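Local coordinates for hypothetical protein SpyM3_0169 (Streptococcus pyogenes, PDB 1PG6), which is of unknown function but belongs to the AIM24 family of the cupin clan and binds calcium ions, at residues D124-I136 against G145-T157. Numbering follows the deposited sequence.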
loop_
_atom_site.group_PDB
_atom_site.type_symbol
_atom_site.label_atom_id
_atom_site.label_comp_id
_atom_site.label_asym_id
_atom_site.label_seq_id
_atom_site.Cartn_x
_atom_site.Cartn_y
_atom_site.Cartn_z
ATOM N N ASP A 124 -8.572 -8.124 -0.089
ATOM C CA ASP A 124 -9.799 -8.892 -0.242
ATOM C C ASP A 124 -11.008 -7.971 -0.120
ATOM O O ASP A 124 -11.026 -7.071 0.719
ATOM C CB ASP A 124 -9.875 -9.978 0.833
ATOM C CG ASP A 124 -9.596 -11.355 0.283
ATOM O OD1 ASP A 124 -8.677 -12.031 0.791
ATOM O OD2 ASP A 124 -10.305 -11.764 -0.662
ATOM N N GLY A 125 -12.007 -8.193 -0.967
ATOM C CA GLY A 125 -13.202 -7.374 -0.921
ATOM C C GLY A 125 -13.935 -7.545 0.397
ATOM O O GLY A 125 -14.764 -6.716 0.770
ATOM N N SER A 126 -13.631 -8.629 1.101
ATOM C CA SER A 126 -14.259 -8.911 2.386
ATOM C C SER A 126 -13.675 -8.029 3.486
ATOM O O SER A 126 -14.282 -7.860 4.543
ATOM C CB SER A 126 -14.063 -10.382 2.753
ATOM O OG SER A 126 -12.687 -10.704 2.841
ATOM N N ALA A 127 -12.494 -7.470 3.237
ATOM C CA ALA A 127 -11.840 -6.609 4.213
ATOM C C ALA A 127 -12.198 -5.146 3.979
ATOM O O ALA A 127 -12.861 -4.806 2.999
ATOM C CB ALA A 127 -10.323 -6.793 4.150
ATOM N N GLN A 128 -11.737 -4.284 4.879
ATOM C CA GLN A 128 -12.013 -2.858 4.793
ATOM C C GLN A 128 -10.723 -2.073 5.033
ATOM O O GLN A 128 -9.741 -2.614 5.544
ATOM C CB GLN A 128 -13.051 -2.479 5.855
ATOM C CG GLN A 128 -13.786 -1.174 5.600
ATOM C CD GLN A 128 -14.995 -1.348 4.690
ATOM O OE1 GLN A 128 -15.610 -0.369 4.261
ATOM N NE2 GLN A 128 -15.346 -2.601 4.398
ATOM N N TYR A 129 -10.721 -0.798 4.666
ATOM C CA TYR A 129 -9.544 0.030 4.874
ATOM C C TYR A 129 -9.945 1.484 5.062
ATOM O O TYR A 129 -11.031 1.901 4.656
ATOM C CB TYR A 129 -8.588 -0.087 3.675
ATOM C CG TYR A 129 -8.994 0.746 2.475
ATOM C CD1 TYR A 129 -8.609 2.083 2.369
ATOM C CD2 TYR A 129 -9.789 0.210 1.467
ATOM C CE1 TYR A 129 -9.008 2.865 1.286
ATOM C CE2 TYR A 129 -10.197 0.983 0.378
ATOM C CZ TYR A 129 -9.805 2.305 0.296
ATOM O OH TYR A 129 -10.207 3.072 -0.774
ATOM N N LYS A 130 -9.061 2.248 5.684
ATOM C CA LYS A 130 -9.299 3.665 5.891
ATOM C C LYS A 130 -7.989 4.405 5.665
ATOM O O LYS A 130 -6.916 3.903 6.002
ATOM C CB LYS A 130 -9.799 3.931 7.309
ATOM C CG LYS A 130 -10.140 5.385 7.559
ATOM C CD LYS A 130 -10.522 5.633 9.010
ATOM C CE LYS A 130 -10.853 7.102 9.239
ATOM N NZ LYS A 130 -9.718 7.989 8.845
HETATM N N MSE A 131 -8.087 5.597 5.086
HETATM C CA MSE A 131 -6.925 6.435 4.819
HETATM C C MSE A 131 -6.880 7.537 5.868
HETATM O O MSE A 131 -7.919 8.066 6.265
HETATM C CB MSE A 131 -7.033 7.082 3.432
HETATM C CG MSE A 131 -7.231 6.117 2.272
HETATM SE SE MSE A 131 -5.735 4.914 2.036
HETATM C CE MSE A 131 -4.405 6.201 1.497
ATOM N N GLU A 132 -5.680 7.889 6.316
ATOM C CA GLU A 132 -5.524 8.949 7.305
ATOM C C GLU A 132 -4.340 9.846 6.981
ATOM O O GLU A 132 -3.215 9.375 6.824
ATOM C CB GLU A 132 -5.330 8.370 8.709
ATOM C CG GLU A 132 -5.006 9.436 9.757
ATOM C CD GLU A 132 -4.578 8.854 11.093
ATOM O OE1 GLU A 132 -5.417 8.220 11.764
ATOM O OE2 GLU A 132 -3.399 9.029 11.468
ATOM N N ARG A 133 -4.601 11.144 6.873
ATOM C CA ARG A 133 -3.542 12.101 6.596
ATOM C C ARG A 133 -2.791 12.343 7.900
ATOM O O ARG A 133 -3.402 12.625 8.931
ATOM C CB ARG A 133 -4.135 13.411 6.066
ATOM C CG ARG A 133 -3.115 14.519 5.854
ATOM C CD ARG A 133 -3.485 15.391 4.661
ATOM N NE ARG A 133 -4.824 15.961 4.772
ATOM C CZ ARG A 133 -5.413 16.666 3.810
ATOM N NH1 ARG A 133 -4.780 16.888 2.666
ATOM N NH2 ARG A 133 -6.636 17.148 3.992
ATOM N N GLN A 134 -1.470 12.211 7.860
ATOM C CA GLN A 134 -0.658 12.415 9.053
ATOM C C GLN A 134 -0.564 13.904 9.353
ATOM O O GLN A 134 -0.536 14.725 8.439
ATOM C CB GLN A 134 0.729 11.805 8.849
ATOM C CG GLN A 134 0.665 10.325 8.513
ATOM C CD GLN A 134 -0.180 9.549 9.504
ATOM O OE1 GLN A 134 0.209 9.362 10.655
ATOM N NE2 GLN A 134 -1.351 9.099 9.063
ATOM N N ASN A 135 -0.520 14.250 10.636
ATOM C CA ASN A 135 -0.467 15.646 11.045
ATOM C C ASN A 135 0.847 16.347 10.715
ATOM O O ASN A 135 1.497 16.909 11.594
ATOM C CB ASN A 135 -0.754 15.766 12.545
ATOM C CG ASN A 135 -1.296 17.134 12.925
ATOM O OD1 ASN A 135 -0.642 18.158 12.713
ATOM N ND2 ASN A 135 -2.501 17.156 13.485
ATOM N N ILE A 136 1.226 16.307 9.441
ATOM C CA ILE A 136 2.443 16.943 8.950
ATOM C C ILE A 136 3.703 16.523 9.712
ATOM O O ILE A 136 3.626 15.838 10.732
ATOM C CB ILE A 136 2.305 18.492 8.992
ATOM C CG1 ILE A 136 2.982 19.107 7.767
ATOM C CG2 ILE A 136 2.931 19.053 10.265
ATOM C CD1 ILE A 136 2.339 18.706 6.450
ATOM N N GLY A 145 -0.908 17.031 -2.375
ATOM C CA GLY A 145 0.108 16.100 -1.921
ATOM C C GLY A 145 -0.292 15.397 -0.640
ATOM O O GLY A 145 -1.152 14.516 -0.649
ATOM N N GLY A 146 0.337 15.783 0.465
ATOM C CA GLY A 146 0.026 15.180 1.748
ATOM C C GLY A 146 0.570 13.775 1.921
ATOM O O GLY A 146 0.849 13.077 0.945
ATOM N N LEU A 147 0.720 13.363 3.175
ATOM C CA LEU A 147 1.231 12.035 3.502
ATOM C C LEU A 147 0.096 11.231 4.132
ATOM O O LEU A 147 -0.407 11.591 5.194
ATOM C CB LEU A 147 2.393 12.157 4.491
ATOM C CG LEU A 147 3.380 10.994 4.570
ATOM C CD1 LEU A 147 4.116 10.869 3.244
ATOM C CD2 LEU A 147 4.371 11.237 5.696
ATOM N N PHE A 148 -0.306 10.144 3.483
ATOM C CA PHE A 148 -1.392 9.326 4.003
ATOM C C PHE A 148 -0.981 7.915 4.400
ATOM O O PHE A 148 -0.125 7.298 3.766
ATOM C CB PHE A 148 -2.527 9.234 2.979
ATOM C CG PHE A 148 -3.349 10.486 2.867
ATOM C CD1 PHE A 148 -2.801 11.654 2.351
ATOM C CD2 PHE A 148 -4.676 10.494 3.279
ATOM C CE1 PHE A 148 -3.564 12.814 2.241
ATOM C CE2 PHE A 148 -5.449 11.649 3.177
ATOM C CZ PHE A 148 -4.889 12.811 2.655
ATOM N N VAL A 149 -1.604 7.412 5.458
ATOM C CA VAL A 149 -1.346 6.061 5.935
ATOM C C VAL A 149 -2.646 5.271 5.857
ATOM O O VAL A 149 -3.705 5.764 6.249
ATOM C CB VAL A 149 -0.846 6.050 7.397
ATOM C CG1 VAL A 149 -0.789 4.615 7.911
ATOM C CG2 VAL A 149 0.539 6.688 7.476
HETATM N N MSE A 150 -2.557 4.051 5.341
HETATM C CA MSE A 150 -3.709 3.171 5.204
HETATM C C MSE A 150 -3.736 2.161 6.338
HETATM O O MSE A 150 -2.703 1.603 6.704
HETATM C CB MSE A 150 -3.637 2.419 3.872
HETATM C CG MSE A 150 -4.735 1.390 3.656
HETATM SE SE MSE A 150 -4.447 0.364 2.038
HETATM C CE MSE A 150 -4.332 1.818 0.802
ATOM N N THR A 151 -4.915 1.934 6.908
ATOM C CA THR A 151 -5.059 0.958 7.984
ATOM C C THR A 151 -6.147 -0.035 7.593
ATOM O O THR A 151 -7.230 0.358 7.156
ATOM C CB THR A 151 -5.433 1.631 9.324
ATOM O OG1 THR A 151 -4.335 2.438 9.777
ATOM C CG2 THR A 151 -5.737 0.578 10.381
ATOM N N THR A 152 -5.850 -1.320 7.748
ATOM C CA THR A 152 -6.783 -2.383 7.394
ATOM C C THR A 152 -7.699 -2.791 8.539
ATOM O O THR A 152 -7.451 -2.471 9.701
ATOM C CB THR A 152 -6.037 -3.658 6.944
ATOM O OG1 THR A 152 -5.310 -4.205 8.053
ATOM C CG2 THR A 152 -5.059 -3.337 5.819
ATOM N N GLU A 153 -8.752 -3.517 8.185
ATOM C CA GLU A 153 -9.726 -4.017 9.143
ATOM C C GLU A 153 -10.453 -5.171 8.471
ATOM O O GLU A 153 -10.519 -5.237 7.244
ATOM C CB GLU A 153 -10.725 -2.914 9.501
ATOM C CG GLU A 153 -11.802 -3.342 10.483
ATOM C CD GLU A 153 -12.834 -2.254 10.725
ATOM O OE1 GLU A 153 -13.498 -1.833 9.749
ATOM O OE2 GLU A 153 -12.986 -1.820 11.889
ATOM N N GLY A 154 -10.980 -6.091 9.273
ATOM C CA GLY A 154 -11.713 -7.213 8.718
ATOM C C GLY A 154 -10.908 -8.467 8.446
ATOM O O GLY A 154 -9.736 -8.567 8.812
ATOM N N LEU A 155 -11.553 -9.431 7.797
ATOM C CA LEU A 155 -10.920 -10.697 7.459
ATOM C C LEU A 155 -10.545 -10.712 5.984
ATOM O O LEU A 155 -11.225 -10.106 5.155
ATOM C CB LEU A 155 -11.870 -11.863 7.754
ATOM C CG LEU A 155 -12.406 -11.982 9.183
ATOM C CD1 LEU A 155 -13.327 -13.191 9.281
ATOM C CD2 LEU A 155 -11.257 -12.119 10.161
ATOM N N GLY A 156 -9.463 -11.408 5.661
ATOM C CA GLY A 156 -9.033 -11.482 4.278
ATOM C C GLY A 156 -7.531 -11.387 4.145
ATOM O O GLY A 156 -6.793 -11.493 5.126
ATOM N N THR A 157 -7.075 -11.192 2.917
ATOM C CA THR A 157 -5.648 -11.081 2.662
ATOM C C THR A 157 -5.290 -9.706 2.128
ATOM O O THR A 157 -6.014 -9.142 1.315
ATOM C CB THR A 157 -5.182 -12.112 1.624
ATOM O OG1 THR A 157 -5.459 -13.432 2.101
ATOM C CG2 THR A 157 -3.685 -11.965 1.374
HETATM O O HOH W 1 -7.635 -14.444 0.798
HETATM O O HOH W 2 -14.737 -9.235 6.594
#
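Arg133 lies across the ring of Phe148, its CB 3.7 Å from the ring centroid and over the face, a CH-pi contact. CG stands anti to the backbone N (chi1 175°); a bend at chi2 brings CD to 3.5 Å from Phe148 CE1, and one at chi3 turns the guanidinium, whose plane stays tilted 47° from the ring. A long aliphatic chain suits this exposed place, covering an aromatic face while keeping its charge at the surface. On the same side of the sheet, the selenomethionines Met131 and Met150 meet, SE of Met131 3.6 Å from CE of Met150. The folded chain of Met131 also brings its CE against Phe148 CB, while Met150 SE makes an oblique Met-aromatic contact with Tyr129, whose OH is hydrogen-bonded to the backbone N of Ser79. Flexible, polarisable side chains fit readily between two rings.

On the other side, Gln134 curls over Val149, NE2 3.5 Å from CG2. Gln134 NE2 donates to Glu132 O at 2.9 Å and to Glu132 OE2 at 3.2 Å, and Gln134 OE1 is hydrogen-bonded to Tyr192 OH. Glu132 O also accepts Val149 N, the two donors approaching from opposite faces of its plane.

A single antiparallel ladder joins Gln128, Lys130 and Glu132 to Glu153, Thr151 and Val149 as hydrogen-bonded pairs. Both chains then pass into a second sheet, at the Asp124-Ala127 type I turn and around Gly154. There Asp124 N donates to Thr157 O, Asp124 OD1 takes Thr157 N at 2.8 Å through its anti lone pair, and a water links OD1 to Thr157 OG1. Ser126 OG hydrogen-bonds Leu155 O, while Gly156, with positive phi, passes close to Asp124, where a side chain would clash. Strand 128-133, an edge strand of a six-stranded antiparallel sheet, pairs with 148-153 as a long beta hairpin whose connecting loop is not modelled, probably because it is mobile, consistent with the beta-rich architecture of the cupin clan.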